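Local coordinates for protein glutamate--cysteine ligase GshA (PDB 3K1T) that probably acts as a ligase that joins glutamate to cysteine, at residues K338-E343 against T362-D367; T333-K338 against Y403-V408; L79-A84 against L122-L127; V88-P93 against M348-V353. All coordinates share one frame; numbering follows the deposited sequence. Where two conformers were deposited one is given.

Interaction 1 (K338-E343 against T362-D367); sequences KDAVAE and TSRGAD
D339 and R364 form the charged part of this contact: NE of R364 gives a hydrogen bond to OD2 of D339 at 2.6 Å, within a salt bridge. The bond is bent, 137° at the hydrogen, and the carboxylate oxygen is met from above its plane, and the two flat groups stand nearly perpendicular, 82° apart. Both side chains were modelled in two conformers, so the pairing describes one state and its permanence is doubtful. A bend at chi2 (-75°) carries the R364 guanidinium back over the opposing strand. There it meets its apolar partner, A340, whose CB lies over one face and comes within 3.5 Å of NH1. The same NH1 donates to the carbonyl O of S363 at 3.1 Å, and also to that of H361, which ties the guanidinium to its own backbone. Water provides a third kind of link. One molecule accepts from V341 N at 2.9 Å and donates to S363 O at 2.8 Å; a second donates to D339 O and, weakly, to R364 O. The contact closes the end of a pair of antiparallel strands, 340-349 and 352-361. V341 still bonds through its backbone to H361 and A340 packs on V360, and just beyond them the chain leaves strand 352-361 for the loop leading to strand 377-381.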
loop_
_atom_site.group_PDB
_atom_site.type_symbol
_atom_site.label_atom_id
_atom_site.label_comp_id
_atom_site.label_asym_id
_atom_site.label_seq_id
_atom_site.Cartn_x
_atom_site.Cartn_y
_atom_site.Cartn_z
ATOM N N LYS A 338 -10.771 -3.832 30.321
ATOM C CA LYS A 338 -11.036 -4.115 31.712
ATOM C C LYS A 338 -11.921 -3.011 32.273
ATOM O O LYS A 338 -12.993 -2.816 31.758
ATOM C CB LYS A 338 -9.735 -4.341 32.495
ATOM C CG LYS A 338 -9.968 -5.078 33.819
ATOM C CD LYS A 338 -8.685 -5.615 34.437
ATOM C CE LYS A 338 -8.988 -6.230 35.802
ATOM N NZ LYS A 338 -7.766 -6.822 36.406
ATOM N N ASP A 339 -11.462 -2.248 33.247
ATOM C CA ASP A 339 -12.293 -1.188 33.830
ATOM C C ASP A 339 -12.251 0.152 33.084
ATOM O O ASP A 339 -13.007 1.047 33.421
ATOM C CB ASP A 339 -11.877 -0.955 35.272
ATOM C CG ASP A 339 -10.389 -0.708 35.412
ATOM O OD1 ASP A 339 -9.582 -1.466 34.819
ATOM O OD2 ASP A 339 -10.041 0.261 36.112
ATOM N N ALA A 340 -11.382 0.286 32.085
ATOM C CA ALA A 340 -11.195 1.574 31.409
ATOM C C ALA A 340 -12.023 1.643 30.130
ATOM O O ALA A 340 -11.931 0.749 29.292
ATOM C CB ALA A 340 -9.686 1.780 31.064
ATOM N N VAL A 341 -12.730 2.755 29.929
ATOM C CA VAL A 341 -13.407 3.025 28.659
ATOM C C VAL A 341 -12.349 3.222 27.538
ATOM O O VAL A 341 -11.267 3.807 27.765
ATOM C CB VAL A 341 -14.289 4.238 28.771
ATOM C CG1 VAL A 341 -14.831 4.669 27.372
ATOM C CG2 VAL A 341 -15.432 3.932 29.770
ATOM N N ALA A 342 -12.632 2.692 26.364
ATOM C CA ALA A 342 -11.742 2.811 25.214
ATOM C C ALA A 342 -12.540 3.302 24.017
ATOM O O ALA A 342 -13.737 3.014 23.918
ATOM C CB ALA A 342 -11.100 1.460 24.902
ATOM N N GLU A 343 -11.888 4.033 23.093
ATOM C CA GLU A 343 -12.522 4.444 21.862
ATOM C C GLU A 343 -11.486 4.546 20.741
ATOM O O GLU A 343 -10.384 5.029 20.969
ATOM C CB GLU A 343 -13.332 5.744 22.020
ATOM C CG GLU A 343 -12.593 6.951 22.633
ATOM C CD GLU A 343 -13.555 8.044 23.022
ATOM O OE1 GLU A 343 -14.098 8.679 22.081
ATOM O OE2 GLU A 343 -13.797 8.246 24.245
ATOM N N THR A 362 -7.952 7.466 31.062
ATOM C CA THR A 362 -7.281 7.405 32.366
ATOM C C THR A 362 -8.255 7.654 33.523
ATOM O O THR A 362 -8.048 7.142 34.598
ATOM C CB THR A 362 -6.092 8.391 32.462
ATOM O OG1 THR A 362 -6.564 9.692 32.162
ATOM C CG2 THR A 362 -5.001 8.049 31.457
ATOM N N SER A 363 -9.301 8.436 33.321
ATOM C CA SER A 363 -10.339 8.595 34.325
ATOM C C SER A 363 -11.174 7.323 34.444
ATOM O O SER A 363 -11.233 6.507 33.511
ATOM C CB SER A 363 -11.264 9.760 33.990
ATOM O OG SER A 363 -10.556 10.993 34.020
ATOM N N ARG A 364 -11.836 7.185 35.593
ATOM C CA ARG A 364 -12.641 5.979 35.900
ATOM C C ARG A 364 -14.092 6.086 36.417
ATOM O O ARG A 364 -14.558 5.114 37.005
ATOM C CB ARG A 364 -11.910 5.163 36.959
ATOM C CG ARG A 364 -10.624 4.553 36.494
ATOM C CD ARG A 364 -10.925 3.400 35.616
ATOM N NE ARG A 364 -9.686 2.753 35.296
ATOM C CZ ARG A 364 -8.886 3.155 34.330
ATOM N NH1 ARG A 364 -9.229 4.153 33.559
ATOM N NH2 ARG A 364 -7.770 2.516 34.150
ATOM N N GLY A 365 -14.823 7.183 36.213
ATOM C CA GLY A 365 -16.238 7.249 36.685
ATOM C C GLY A 365 -17.296 6.555 35.814
ATOM O O GLY A 365 -16.999 6.145 34.683
ATOM N N ALA A 366 -18.534 6.444 36.342
ATOM C CA ALA A 366 -19.702 5.896 35.635
ATOM C C ALA A 366 -19.988 6.578 34.298
ATOM O O ALA A 366 -20.567 5.952 33.403
ATOM C CB ALA A 366 -20.988 5.972 36.553
ATOM N N ASP A 367 -19.567 7.831 34.140
ATOM C CA ASP A 367 -19.879 8.583 32.913
ATOM C C ASP A 367 -18.723 8.699 31.899
ATOM O O ASP A 367 -18.773 9.507 30.974
ATOM C CB ASP A 367 -20.386 9.955 33.258
ATOM C CG ASP A 367 -21.787 9.921 33.861
ATOM O OD1 ASP A 367 -22.578 8.973 33.586
ATOM O OD2 ASP A 367 -22.087 10.875 34.604
HETATM O O HOH W 1 -14.270 1.980 35.648
HETATM O O HOH W 2 -12.827 4.801 32.018
#

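Interaction 2 (T333-K338 against Y403-V408); sequences TFEHLK and YAYGVV
E335 and Y405 sit far apart in backbone terms, with 13.2 Å between CA of E335 on strand 335-337 and CA of Y405 in helix 398-421, and only their long side chains bridge the interval. These approach from opposite directions. E335 reaches out with its chain extended beyond CG (chi2 -167°), bringing OE2 to 2.7 Å from OH of Y405. The hydroxyl donates to this oxygen, but the bond is weak, and the carboxylate and ring planes are turned 55° from each other. The other carboxylate oxygen, OE1, lies 3.3 Å from Y405 OH at too poor an angle to bond, and is instead hydrogen-bonded to the hydroxyl of Y358. On the strand side, OG1 of T333 accepts from E335 N, an ST turn that shapes the chain just before the strand. P344 of strand 340-349 touches both E335 and Y405. The phenol oxygen both gives and accepts: it donates weakly to E335, while N52 ND2 and R401 NH1 donate to it. A buried carboxylate is thus met by two hydroxyls, and the nearby R401, in a long and weak ion pair with OE1, probably offsets part of its charge.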
loop_
_atom_site.group_PDB
_atom_site.type_symbol
_atom_site.label_atom_id
_atom_site.label_comp_id
_atom_site.label_asym_id
_atom_site.label_seq_id
_atom_site.Cartn_x
_atom_site.Cartn_y
_atom_site.Cartn_z
ATOM N N THR A 333 -19.624 5.358 23.958
ATOM C CA THR A 333 -18.755 4.222 23.681
ATOM C C THR A 333 -18.883 3.218 24.826
ATOM O O THR A 333 -18.726 3.588 25.994
ATOM C CB THR A 333 -17.265 4.565 23.497
ATOM O OG1 THR A 333 -16.484 3.329 23.511
ATOM C CG2 THR A 333 -16.740 5.548 24.601
ATOM N N PHE A 334 -19.160 1.951 24.493
ATOM C CA PHE A 334 -19.217 0.893 25.507
ATOM C C PHE A 334 -18.036 -0.056 25.406
ATOM O O PHE A 334 -18.000 -1.065 26.096
ATOM C CB PHE A 334 -20.545 0.129 25.449
ATOM C CG PHE A 334 -21.722 1.004 25.707
ATOM C CD1 PHE A 334 -21.866 1.631 26.926
ATOM C CD2 PHE A 334 -22.621 1.286 24.715
ATOM C CE1 PHE A 334 -22.942 2.484 27.173
ATOM C CE2 PHE A 334 -23.699 2.129 24.951
ATOM C CZ PHE A 334 -23.854 2.731 26.190
ATOM N N GLU A 335 -17.032 0.281 24.602
ATOM C CA GLU A 335 -15.826 -0.542 24.582
ATOM C C GLU A 335 -15.018 -0.267 25.864
ATOM O O GLU A 335 -14.872 0.893 26.265
ATOM C CB GLU A 335 -14.987 -0.244 23.344
ATOM C CG GLU A 335 -15.697 -0.556 22.044
ATOM C CD GLU A 335 -14.734 -0.549 20.843
ATOM O OE1 GLU A 335 -13.939 -1.505 20.711
ATOM O OE2 GLU A 335 -14.749 0.431 20.072
ATOM N N HIS A 336 -14.541 -1.324 26.504
ATOM C CA HIS A 336 -13.728 -1.216 27.693
ATOM C C HIS A 336 -12.520 -2.151 27.600
ATOM O O HIS A 336 -12.625 -3.314 27.172
ATOM C CB HIS A 336 -14.499 -1.656 28.934
ATOM C CG HIS A 336 -15.508 -0.678 29.430
ATOM N ND1 HIS A 336 -16.698 -0.431 28.771
ATOM C CD2 HIS A 336 -15.520 0.096 30.545
ATOM C CE1 HIS A 336 -17.405 0.446 29.474
ATOM N NE2 HIS A 336 -16.705 0.797 30.543
ATOM N N LEU A 337 -11.391 -1.657 28.083
ATOM C CA LEU A 337 -10.240 -2.498 28.395
ATOM C C LEU A 337 -10.257 -2.684 29.899
ATOM O O LEU A 337 -9.863 -1.803 30.666
ATOM C CB LEU A 337 -8.928 -1.838 27.929
ATOM C CG LEU A 337 -7.671 -2.717 28.052
ATOM C CD1 LEU A 337 -7.666 -3.780 26.932
ATOM C CD2 LEU A 337 -6.383 -1.789 28.015
ATOM N N LYS A 338 -10.771 -3.832 30.321
ATOM C CA LYS A 338 -11.036 -4.115 31.712
ATOM C C LYS A 338 -11.921 -3.011 32.273
ATOM O O LYS A 338 -12.993 -2.816 31.758
ATOM C CB LYS A 338 -9.735 -4.341 32.495
ATOM C CG LYS A 338 -9.968 -5.078 33.819
ATOM C CD LYS A 338 -8.685 -5.615 34.437
ATOM C CE LYS A 338 -8.988 -6.230 35.802
ATOM N NZ LYS A 338 -7.766 -6.822 36.406
ATOM N N TYR A 403 -13.153 -3.941 9.763
ATOM C CA TYR A 403 -13.578 -3.547 8.430
ATOM C C TYR A 403 -14.645 -2.442 8.528
ATOM O O TYR A 403 -14.555 -1.410 7.805
ATOM C CB TYR A 403 -14.075 -4.730 7.566
ATOM C CG TYR A 403 -14.539 -4.299 6.197
ATOM C CD1 TYR A 403 -13.638 -3.805 5.256
ATOM C CD2 TYR A 403 -15.883 -4.381 5.823
ATOM C CE1 TYR A 403 -14.041 -3.398 4.002
ATOM C CE2 TYR A 403 -16.309 -3.947 4.539
ATOM C CZ TYR A 403 -15.378 -3.448 3.640
ATOM O OH TYR A 403 -15.777 -3.019 2.371
ATOM N N ALA A 404 -15.637 -2.643 9.407
ATOM C CA ALA A 404 -16.667 -1.633 9.626
ATOM C C ALA A 404 -16.061 -0.310 10.134
ATOM O O ALA A 404 -16.440 0.754 9.659
ATOM C CB ALA A 404 -17.786 -2.137 10.592
ATOM N N TYR A 405 -15.104 -0.376 11.054
ATOM C CA TYR A 405 -14.425 0.848 11.504
ATOM C C TYR A 405 -13.773 1.577 10.307
ATOM O O TYR A 405 -13.858 2.819 10.184
ATOM C CB TYR A 405 -13.354 0.544 12.561
ATOM C CG TYR A 405 -13.864 0.169 13.943
ATOM C CD1 TYR A 405 -15.211 0.061 14.211
ATOM C CD2 TYR A 405 -12.976 -0.085 14.990
ATOM C CE1 TYR A 405 -15.669 -0.283 15.508
ATOM C CE2 TYR A 405 -13.429 -0.428 16.276
ATOM C CZ TYR A 405 -14.779 -0.515 16.524
ATOM O OH TYR A 405 -15.260 -0.857 17.782
ATOM N N GLY A 406 -13.100 0.817 9.452
ATOM C CA GLY A 406 -12.424 1.421 8.296
ATOM C C GLY A 406 -13.378 1.991 7.257
ATOM O O GLY A 406 -13.057 2.980 6.585
ATOM N N VAL A 407 -14.561 1.394 7.123
ATOM C CA VAL A 407 -15.592 1.943 6.235
ATOM C C VAL A 407 -16.118 3.321 6.755
ATOM O O VAL A 407 -16.143 4.328 6.023
ATOM C CB VAL A 407 -16.752 0.952 6.036
ATOM C CG1 VAL A 407 -17.964 1.658 5.381
ATOM C CG2 VAL A 407 -16.306 -0.277 5.215
ATOM N N VAL A 408 -16.480 3.384 8.033
ATOM C CA VAL A 408 -17.026 4.613 8.587
ATOM C C VAL A 408 -15.934 5.693 8.613
ATOM O O VAL A 408 -16.196 6.859 8.308
ATOM C CB VAL A 408 -17.638 4.390 9.978
ATOM C CG1 VAL A 408 -18.198 5.720 10.558
ATOM C CG2 VAL A 408 -18.764 3.270 9.878
#

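Interaction 3 (L79-A84 against L122-L127); sequences LCIQAA and LRQAGL. With SO4 (sulfate ion), chain D.
I81 and A84 of helix 77-91 pack against Q124 and A125 in a buried helix-to-helix contact at the C-terminal end of helix 109-124. That helix ends in a Schellman motif: G126 takes a positive phi (94°), its N bonds back to R123 O, and L127 N bonds to L122 O. It also forms the middle of a beta-alpha-beta crossover between the parallel strands 97-102 and 128-133. I81 makes the largest share of the packing. Its CD1 touches CB of Q124 at 3.5 Å, the two side chains crossing obliquely, while CG2, placed opposite the backbone N by a chi1 of -64°, rests 3.6 Å from the carbonyl O of Q124. One turn further on, the methyls meet directly, A84 CB lying 4.0 Å from A125 CB; alanine at both positions suits the close approach of the backbones, which is tightest nearby, 5.6 Å between CA of I81 and CA of A125. With an alanine in place of I81, a gap would probably open beside the aliphatic part of Q124, and T388 of the second subunit, which packs on both residues, would lose part of its support. R34 of the second subunit also bonds to A125 O. On the outer side of the helix, R123 binds a sulfate, probably from the crystallisation liquor, with NH1 donating to O4 at 3.0 Å and to O3 at 3.1 Å.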
loop_
_atom_site.group_PDB
_atom_site.type_symbol
_atom_site.label_atom_id
_atom_site.label_comp_id
_atom_site.label_asym_id
_atom_site.label_seq_id
_atom_site.Cartn_x
_atom_site.Cartn_y
_atom_site.Cartn_z
ATOM N N LEU A 79 3.062 -1.055 5.362
ATOM C CA LEU A 79 1.767 -0.623 4.828
ATOM C C LEU A 79 1.662 0.912 4.853
ATOM O O LEU A 79 1.193 1.540 3.904
ATOM C CB LEU A 79 0.646 -1.239 5.648
ATOM C CG LEU A 79 -0.794 -0.971 5.205
ATOM C CD1 LEU A 79 -1.021 -1.830 3.996
ATOM C CD2 LEU A 79 -1.798 -1.384 6.312
ATOM N N CYS A 80 2.123 1.524 5.939
ATOM C CA CYS A 80 2.166 2.995 6.027
ATOM C C CYS A 80 3.062 3.623 5.016
ATOM O O CYS A 80 2.720 4.660 4.404
ATOM C CB CYS A 80 2.668 3.475 7.392
ATOM S SG CYS A 80 1.570 3.226 8.692
ATOM N N ILE A 81 4.238 3.056 4.840
ATOM C CA ILE A 81 5.210 3.553 3.877
ATOM C C ILE A 81 4.636 3.520 2.453
ATOM O O ILE A 81 4.754 4.504 1.676
ATOM C CB ILE A 81 6.571 2.803 3.969
ATOM C CG1 ILE A 81 7.196 3.059 5.342
ATOM C CG2 ILE A 81 7.513 3.155 2.751
ATOM C CD1 ILE A 81 8.337 2.079 5.740
ATOM N N GLN A 82 4.002 2.394 2.102
ATOM C CA GLN A 82 3.436 2.260 0.778
ATOM C C GLN A 82 2.320 3.296 0.545
ATOM O O GLN A 82 2.265 3.961 -0.500
ATOM C CB GLN A 82 2.902 0.835 0.581
ATOM C CG GLN A 82 2.450 0.541 -0.834
ATOM C CD GLN A 82 1.935 -0.888 -0.945
ATOM O OE1 GLN A 82 2.708 -1.818 -1.168
ATOM N NE2 GLN A 82 0.659 -1.050 -0.794
ATOM N N ALA A 83 1.451 3.467 1.546
ATOM C CA ALA A 83 0.370 4.438 1.429
ATOM C C ALA A 83 0.935 5.863 1.339
ATOM O O ALA A 83 0.426 6.700 0.621
ATOM C CB ALA A 83 -0.605 4.288 2.628
ATOM N N ALA A 84 1.977 6.151 2.106
ATOM C CA ALA A 84 2.617 7.466 2.044
ATOM C C ALA A 84 3.209 7.684 0.646
ATOM O O ALA A 84 3.103 8.770 0.095
ATOM C CB ALA A 84 3.729 7.590 3.097
ATOM N N LEU A 122 7.985 9.300 6.243
ATOM C CA LEU A 122 8.162 10.140 5.068
ATOM C C LEU A 122 9.549 9.922 4.421
ATOM O O LEU A 122 9.655 9.939 3.203
ATOM C CB LEU A 122 7.965 11.617 5.435
ATOM C CG LEU A 122 6.560 12.008 5.939
ATOM C CD1 LEU A 122 6.586 13.406 6.581
ATOM C CD2 LEU A 122 5.530 11.944 4.841
ATOM N N ARG A 123 10.585 9.701 5.233
ATOM C CA ARG A 123 11.920 9.380 4.728
ATOM C C ARG A 123 11.934 8.006 4.042
ATOM O O ARG A 123 12.585 7.827 2.988
ATOM C CB ARG A 123 12.970 9.409 5.850
ATOM C CG ARG A 123 13.276 10.877 6.283
ATOM C CD ARG A 123 14.316 10.956 7.385
ATOM N NE ARG A 123 14.554 12.371 7.691
ATOM C CZ ARG A 123 14.899 12.867 8.874
ATOM N NH1 ARG A 123 15.071 12.073 9.921
ATOM N NH2 ARG A 123 15.088 14.190 9.003
ATOM N N GLN A 124 11.291 7.037 4.672
ATOM C CA GLN A 124 11.147 5.692 4.057
ATOM C C GLN A 124 10.353 5.730 2.741
ATOM O O GLN A 124 10.576 4.903 1.864
ATOM C CB GLN A 124 10.536 4.685 5.016
ATOM C CG GLN A 124 11.354 4.425 6.326
ATOM C CD GLN A 124 12.478 3.456 6.159
ATOM O OE1 GLN A 124 13.513 3.777 5.587
ATOM N NE2 GLN A 124 12.273 2.253 6.635
ATOM N N ALA A 125 9.496 6.733 2.588
ATOM C CA ALA A 125 8.797 6.969 1.332
ATOM C C ALA A 125 9.676 7.627 0.291
ATOM O O ALA A 125 9.252 7.817 -0.841
ATOM C CB ALA A 125 7.457 7.785 1.571
ATOM N N GLY A 126 10.911 7.932 0.651
ATOM C CA GLY A 126 11.894 8.431 -0.294
ATOM C C GLY A 126 12.019 9.949 -0.391
ATOM O O GLY A 126 12.507 10.454 -1.381
ATOM N N LEU A 127 11.516 10.653 0.609
ATOM C CA LEU A 127 11.675 12.105 0.670
ATOM C C LEU A 127 12.840 12.504 1.587
ATOM O O LEU A 127 13.135 11.832 2.569
ATOM C CB LEU A 127 10.383 12.721 1.152
ATOM C CG LEU A 127 9.188 12.608 0.214
ATOM C CD1 LEU A 127 7.929 12.982 0.990
ATOM C CD2 LEU A 127 9.386 13.513 -1.049
HETATM S S SO4 D . 14.694 8.383 10.330
HETATM O O1 SO4 D . 14.647 7.689 11.590
HETATM O O2 SO4 D . 14.322 7.543 9.169
HETATM O O3 SO4 D . 13.668 9.402 10.549
HETATM O O4 SO4 D . 15.894 9.143 9.994
#

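Interaction 4 (V88-P93 against M348-V353); sequences VEKICP and MMDHFV
K90 and D350 meet in a salt bridge, with NZ of K90 giving a hydrogen bond to OD2 of D350 at 2.6 Å. The lysine chain is extended beyond CG and crosses the aspartate at about a right angle, so that its methylenes also pass the carboxylate: CD of K90 is 3.2 Å from OD1 of D350. The ammonium reaches OD2 on the syn side, 27° out of the carboxylate plane. It lies next to H351 as well, 3.1 Å from CE1, and OD2 itself sits over one face of that imidazole. Replacing D350 by an alanine would probably leave the K90 ammonium close to the imidazole without its carboxylate mate, with a long, weak pairing to E89 of the second subunit remaining. Behind the first shell, a type II' turn from M349 to F352 presents D350 and H351 side by side; it is closed by F352 N to M349 O at 3.0 Å and M349 N to F352 O at 3.1 Å. The H351 ring is fixed by stacking on W37 and by a hydrogen bond from its NE2 to E89 OE2 of the second subunit. The turn joins strands 340-349 and 352-361 into a hairpin whose tip leans against the C-terminal part of helix 77-91, where V86 touches D350 and F352, while M348 bonds through its backbone to A46 of strand 45-52.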
loop_
_atom_site.group_PDB
_atom_site.type_symbol
_atom_site.label_atom_id
_atom_site.label_comp_id
_atom_site.label_asym_id
_atom_site.label_seq_id
_atom_site.Cartn_x
_atom_site.Cartn_y
_atom_site.Cartn_z
ATOM N N VAL A 88 2.305 10.793 -1.808
ATOM C CA VAL A 88 3.314 11.591 -2.508
ATOM C C VAL A 88 3.076 11.637 -4.025
ATOM O O VAL A 88 3.139 12.714 -4.637
ATOM C CB VAL A 88 4.717 11.086 -2.194
ATOM C CG1 VAL A 88 5.794 11.715 -3.165
ATOM C CG2 VAL A 88 5.038 11.324 -0.707
ATOM N N GLU A 89 2.829 10.488 -4.644
ATOM C CA GLU A 89 2.587 10.430 -6.080
ATOM C C GLU A 89 1.335 11.177 -6.542
ATOM O O GLU A 89 1.306 11.641 -7.674
ATOM C CB GLU A 89 2.473 8.982 -6.561
ATOM C CG GLU A 89 3.758 8.209 -6.468
ATOM C CD GLU A 89 3.560 6.708 -6.714
ATOM O OE1 GLU A 89 2.551 6.355 -7.374
ATOM O OE2 GLU A 89 4.406 5.911 -6.241
ATOM N N LYS A 90 0.304 11.292 -5.694
ATOM C CA LYS A 90 -0.936 11.989 -6.056
ATOM C C LYS A 90 -0.871 13.476 -5.737
ATOM O O LYS A 90 -1.398 14.289 -6.495
ATOM C CB LYS A 90 -2.152 11.410 -5.307
ATOM C CG LYS A 90 -2.551 10.059 -5.856
ATOM C CD LYS A 90 -3.734 9.468 -5.163
ATOM C CE LYS A 90 -3.960 8.071 -5.718
ATOM N NZ LYS A 90 -4.948 7.348 -4.941
ATOM N N ILE A 91 -0.234 13.823 -4.631
ATOM C CA ILE A 91 -0.316 15.186 -4.087
ATOM C C ILE A 91 0.931 16.020 -4.371
ATOM O O ILE A 91 0.836 17.232 -4.527
ATOM C CB ILE A 91 -0.546 15.162 -2.557
ATOM C CG1 ILE A 91 -1.867 14.445 -2.198
ATOM C CG2 ILE A 91 -0.522 16.585 -1.969
ATOM C CD1 ILE A 91 -3.125 15.061 -2.858
ATOM N N CYS A 92 2.101 15.397 -4.384
ATOM C CA CYS A 92 3.325 16.149 -4.724
ATOM C C CYS A 92 4.288 15.266 -5.547
ATOM O O CYS A 92 5.381 14.908 -5.096
ATOM C CB CYS A 92 3.975 16.735 -3.453
ATOM S SG CYS A 92 4.264 15.587 -2.115
ATOM N N PRO A 93 3.877 14.927 -6.785
ATOM C CA PRO A 93 4.519 13.831 -7.509
ATOM C C PRO A 93 5.986 13.999 -7.794
ATOM O O PRO A 93 6.692 12.993 -7.912
ATOM C CB PRO A 93 3.718 13.742 -8.831
ATOM C CG PRO A 93 2.921 14.975 -8.916
ATOM C CD PRO A 93 2.671 15.397 -7.482
HETATM N N MSE A 348 -5.431 7.087 8.201
HETATM C CA MSE A 348 -5.416 6.967 6.767
HETATM C C MSE A 348 -4.315 7.810 6.167
HETATM O O MSE A 348 -3.997 8.877 6.695
HETATM C CB MSE A 348 -6.766 7.359 6.177
HETATM C CG MSE A 348 -7.841 6.269 6.486
HETATM SE SE MSE A 348 -9.642 6.997 6.635
HETATM C CE MSE A 348 -9.338 8.101 8.201
HETATM N N MSE A 349 -3.719 7.302 5.094
HETATM C CA MSE A 349 -2.856 8.085 4.207
HETATM C C MSE A 349 -3.362 7.898 2.787
HETATM O O MSE A 349 -3.745 6.777 2.391
HETATM C CB MSE A 349 -1.386 7.672 4.385
HETATM C CG MSE A 349 -0.950 7.845 5.822
HETATM SE SE MSE A 349 1.009 7.647 6.029
HETATM C CE MSE A 349 1.408 9.466 5.512
ATOM N N ASP A 350 -3.465 8.989 2.042
ATOM C CA ASP A 350 -4.279 8.997 0.812
ATOM C C ASP A 350 -5.645 8.409 1.223
ATOM O O ASP A 350 -6.130 8.707 2.335
ATOM C CB ASP A 350 -3.603 8.250 -0.360
ATOM C CG ASP A 350 -4.366 8.419 -1.681
ATOM O OD1 ASP A 350 -4.628 9.548 -2.046
ATOM O OD2 ASP A 350 -4.737 7.442 -2.325
ATOM N N HIS A 351 -6.270 7.551 0.412
ATOM C CA HIS A 351 -7.588 7.016 0.828
ATOM C C HIS A 351 -7.490 5.600 1.422
ATOM O O HIS A 351 -8.467 4.849 1.392
ATOM C CB HIS A 351 -8.594 7.071 -0.324
ATOM C CG HIS A 351 -8.143 6.383 -1.591
ATOM N ND1 HIS A 351 -7.828 7.081 -2.746
ATOM C CD2 HIS A 351 -7.968 5.069 -1.882
ATOM C CE1 HIS A 351 -7.494 6.215 -3.693
ATOM N NE2 HIS A 351 -7.578 4.990 -3.200
ATOM N N PHE A 352 -6.329 5.231 1.957
ATOM C CA PHE A 352 -6.091 3.884 2.488
ATOM C C PHE A 352 -6.021 3.901 4.004
ATOM O O PHE A 352 -5.343 4.756 4.606
ATOM C CB PHE A 352 -4.799 3.304 1.914
ATOM C CG PHE A 352 -4.875 3.075 0.442
ATOM C CD1 PHE A 352 -5.770 2.122 -0.069
ATOM C CD2 PHE A 352 -4.147 3.813 -0.418
ATOM C CE1 PHE A 352 -5.862 1.908 -1.443
ATOM C CE2 PHE A 352 -4.268 3.626 -1.810
ATOM C CZ PHE A 352 -5.142 2.685 -2.304
ATOM N N VAL A 353 -6.704 2.945 4.624
ATOM C CA VAL A 353 -6.589 2.763 6.068
ATOM C C VAL A 353 -5.271 2.067 6.404
ATOM O O VAL A 353 -4.994 0.969 5.901
ATOM C CB VAL A 353 -7.771 1.961 6.627
ATOM C CG1 VAL A 353 -7.593 1.735 8.132
ATOM C CG2 VAL A 353 -9.140 2.637 6.252
#

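How the interactions relate
Strand 340-349 joins much of this set. Interactions 1 and 4 lie toward its two ends, 35 Å apart between centres and on opposite sides of the chain's centre. Interaction 2 uses the neighbouring strand 335-337 and shares K338 with interaction 1; T333 OG1 lies 2.8 Å from A342 O, probably hydrogen-bonded. Interaction 2 also touches interaction 4, where G406 O of helix 398-421 packs 3.9 Å from V353 CG2; their centres are 25 Å apart. Interactions 3 and 4 occupy successive parts of helix 77-91, centres 10 Å apart, and both border the second subunit; CE of selenomethionine M349 packs against A84 CB between them. The sulfate at interaction 3, held also by H120, marks no established active site.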